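Local coordinates for protein Chains: A (Unidentified, PDB 6ZM9) that cleaves S-adenosyl methionine, as a phage-encoded SAM lyase, and binds S-methyl-5'-thioadenosine, the expected nucleoside product, at residues I37-R42 with G95-E100. Numbering follows the deposited sequence.
Sequences IAIRKR and GKELRE. With PO4 (phosphate ion), chain B.
Ile-39 sets CG1 anti to its carbonyl carbon (chi1 -69°) and runs on extended to CD1, so that this methyl reaches across to helix 84-101. In Glu-97, CB points toward Ile-39; chi1 (-170°) sets CG against it, anti to the backbone N, and the bend at chi2 turns the carboxylate aside. The two side chains meet at an oblique angle: CD1 of Ile-39 lies 3.8 Å from CG of Glu-97 and 3.9 Å from its CB. The same methyl also approaches CD2 of Leu-98 at 4.1 Å; the Leu-98 side chain does not set out toward Ile-39, but its end comes nearer. The contact is thus a small apolar one, 120 Å² in all, with backbones well apart (CA of Ile-39 to CA of Glu-97, 7.9 Å). It joins the two helices of the chain, 29-43 and 84-101, in an alpha+beta fold with an antiparallel sheet. Leu-94 and Asp-101 extend the Ile-39 contact along helix 84-101, and Leu-98 touches Ile-74 of strand 66-77. The Glu-97 carboxylate lies near that of Asp-101, a proximity that may raise the proton affinity of either acid. Beyond the contact, Arg-99 offers the edge of its guanidinium to a phosphate, probably from the crystallisation liquor: NH2 donates to O3 at 2.7 Å and NH1 to O1 at 3.0 Å, the latter almost straight (172°). Trp-127 NE1 also binds this phosphate, and Gln-104 O takes a second bond from Arg-99 NH1.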
loop_
_atom_site.group_PDB
_atom_site.type_symbol
_atom_site.label_atom_id
_atom_site.label_comp_id
_atom_site.label_asym_id
_atom_site.label_seq_id
_atom_site.Cartn_x
_atom_site.Cartn_y
_atom_site.Cartn_z
ATOM N N ILE A 37 2.070 -7.494 17.615
ATOM C CA ILE A 37 1.021 -8.250 18.300
ATOM C C ILE A 37 1.155 -8.079 19.806
ATOM O O ILE A 37 0.172 -7.836 20.518
ATOM C CB ILE A 37 1.068 -9.741 17.910
ATOM C CG1 ILE A 37 0.649 -9.957 16.461
ATOM C CG2 ILE A 37 0.190 -10.571 18.880
ATOM C CD1 ILE A 37 0.962 -11.347 15.954
ATOM N N ALA A 38 2.382 -8.214 20.314
ATOM C CA ALA A 38 2.618 -8.123 21.747
ATOM C C ALA A 38 2.273 -6.743 22.291
ATOM O O ALA A 38 1.650 -6.626 23.346
ATOM C CB ALA A 38 4.080 -8.472 22.033
ATOM N N ILE A 39 2.661 -5.688 21.584
ATOM C CA ILE A 39 2.382 -4.335 22.041
ATOM C C ILE A 39 0.878 -4.083 22.050
ATOM O O ILE A 39 0.325 -3.532 23.011
ATOM C CB ILE A 39 3.106 -3.315 21.148
ATOM C CG1 ILE A 39 4.616 -3.378 21.343
ATOM C CG2 ILE A 39 2.601 -1.923 21.431
ATOM C CD1 ILE A 39 5.416 -2.749 20.224
ATOM N N ARG A 40 0.197 -4.465 20.970
ATOM C CA ARG A 40 -1.229 -4.190 20.852
ATOM C C ARG A 40 -2.034 -4.995 21.864
ATOM O O ARG A 40 -3.025 -4.494 22.408
ATOM C CB ARG A 40 -1.695 -4.400 19.405
ATOM C CG ARG A 40 -0.952 -3.469 18.433
ATOM C CD ARG A 40 -1.583 -3.409 17.070
ATOM N NE ARG A 40 -2.667 -2.437 17.063
ATOM C CZ ARG A 40 -3.659 -2.429 16.187
ATOM N NH1 ARG A 40 -3.715 -3.355 15.239
ATOM N NH2 ARG A 40 -4.598 -1.496 16.249
ATOM N N LYS A 41 -1.614 -6.220 22.166
ATOM C CA LYS A 41 -2.289 -6.964 23.225
ATOM C C LYS A 41 -2.186 -6.236 24.564
ATOM O O LYS A 41 -3.162 -6.186 25.326
ATOM C CB LYS A 41 -1.722 -8.371 23.317
ATOM C CG LYS A 41 -2.164 -9.308 22.201
ATOM C CD LYS A 41 -1.557 -10.691 22.413
ATOM C CE LYS A 41 -2.112 -11.749 21.472
ATOM N NZ LYS A 41 -1.300 -13.019 21.555
ATOM N N ARG A 42 -1.022 -5.653 24.871
ATOM C CA ARG A 42 -0.863 -4.932 26.135
ATOM C C ARG A 42 -1.676 -3.644 26.159
ATOM O O ARG A 42 -1.986 -3.138 27.243
ATOM C CB ARG A 42 0.613 -4.653 26.403
ATOM C CG ARG A 42 1.391 -5.899 26.792
ATOM C CD ARG A 42 2.788 -5.548 27.314
ATOM N NE ARG A 42 3.610 -4.882 26.305
ATOM C CZ ARG A 42 4.477 -5.497 25.499
ATOM N NH1 ARG A 42 4.663 -6.812 25.573
ATOM N NH2 ARG A 42 5.174 -4.787 24.621
ATOM N N GLY A 95 3.903 3.166 17.546
ATOM C CA GLY A 95 5.053 3.637 16.784
ATOM C C GLY A 95 6.247 3.970 17.662
ATOM O O GLY A 95 7.390 3.657 17.312
ATOM N N LYS A 96 5.999 4.620 18.807
ATOM C CA LYS A 96 7.092 4.971 19.706
ATOM C C LYS A 96 7.768 3.728 20.256
ATOM O O LYS A 96 9.000 3.674 20.342
ATOM C CB LYS A 96 6.580 5.838 20.853
ATOM C CG LYS A 96 6.306 7.254 20.451
ATOM C CD LYS A 96 6.095 8.138 21.663
ATOM C CE LYS A 96 6.746 9.509 21.445
ATOM N NZ LYS A 96 7.493 10.035 22.634
ATOM N N GLU A 97 6.996 2.693 20.588
ATOM C CA GLU A 97 7.618 1.485 21.120
ATOM C C GLU A 97 8.353 0.711 20.028
ATOM O O GLU A 97 9.428 0.156 20.276
ATOM C CB GLU A 97 6.605 0.608 21.835
ATOM C CG GLU A 97 7.277 -0.528 22.607
ATOM C CD GLU A 97 8.195 -0.042 23.735
ATOM O OE1 GLU A 97 7.730 0.763 24.566
ATOM O OE2 GLU A 97 9.384 -0.457 23.791
ATOM N N LEU A 98 7.796 0.656 18.810
ATOM C CA LEU A 98 8.513 0.013 17.708
ATOM C C LEU A 98 9.851 0.694 17.446
ATOM O O LEU A 98 10.848 0.022 17.166
ATOM C CB LEU A 98 7.658 0.022 16.438
ATOM C CG LEU A 98 6.470 -0.942 16.462
ATOM C CD1 LEU A 98 5.526 -0.620 15.313
ATOM C CD2 LEU A 98 6.891 -2.402 16.440
ATOM N N ARG A 99 9.893 2.030 17.530
ATOM C CA ARG A 99 11.158 2.723 17.309
ATOM C C ARG A 99 12.212 2.252 18.305
ATOM O O ARG A 99 13.358 1.984 17.934
ATOM C CB ARG A 99 10.989 4.244 17.413
ATOM C CG ARG A 99 12.270 4.988 16.976
ATOM C CD ARG A 99 12.646 6.184 17.820
ATOM N NE ARG A 99 12.780 5.877 19.243
ATOM C CZ ARG A 99 13.831 5.285 19.817
ATOM N NH1 ARG A 99 14.890 4.902 19.110
ATOM N NH2 ARG A 99 13.807 5.061 21.123
ATOM N N GLU A 100 11.844 2.185 19.591
ATOM C CA GLU A 100 12.774 1.711 20.608
ATOM C C GLU A 100 13.154 0.255 20.366
ATOM O O GLU A 100 14.330 -0.118 20.421
ATOM C CB GLU A 100 12.129 1.837 21.987
ATOM C CG GLU A 100 12.958 1.137 23.067
ATOM C CD GLU A 100 12.385 1.223 24.471
ATOM O OE1 GLU A 100 11.716 2.220 24.794
ATOM O OE2 GLU A 100 12.615 0.297 25.285
HETATM P P PO4 B . 16.754 2.821 21.731
HETATM O O1 PO4 B . 17.216 3.796 20.668
HETATM O O2 PO4 B . 17.883 2.768 22.745
HETATM O O3 PO4 B . 15.490 3.346 22.363
HETATM O O4 PO4 B . 16.495 1.453 21.121
#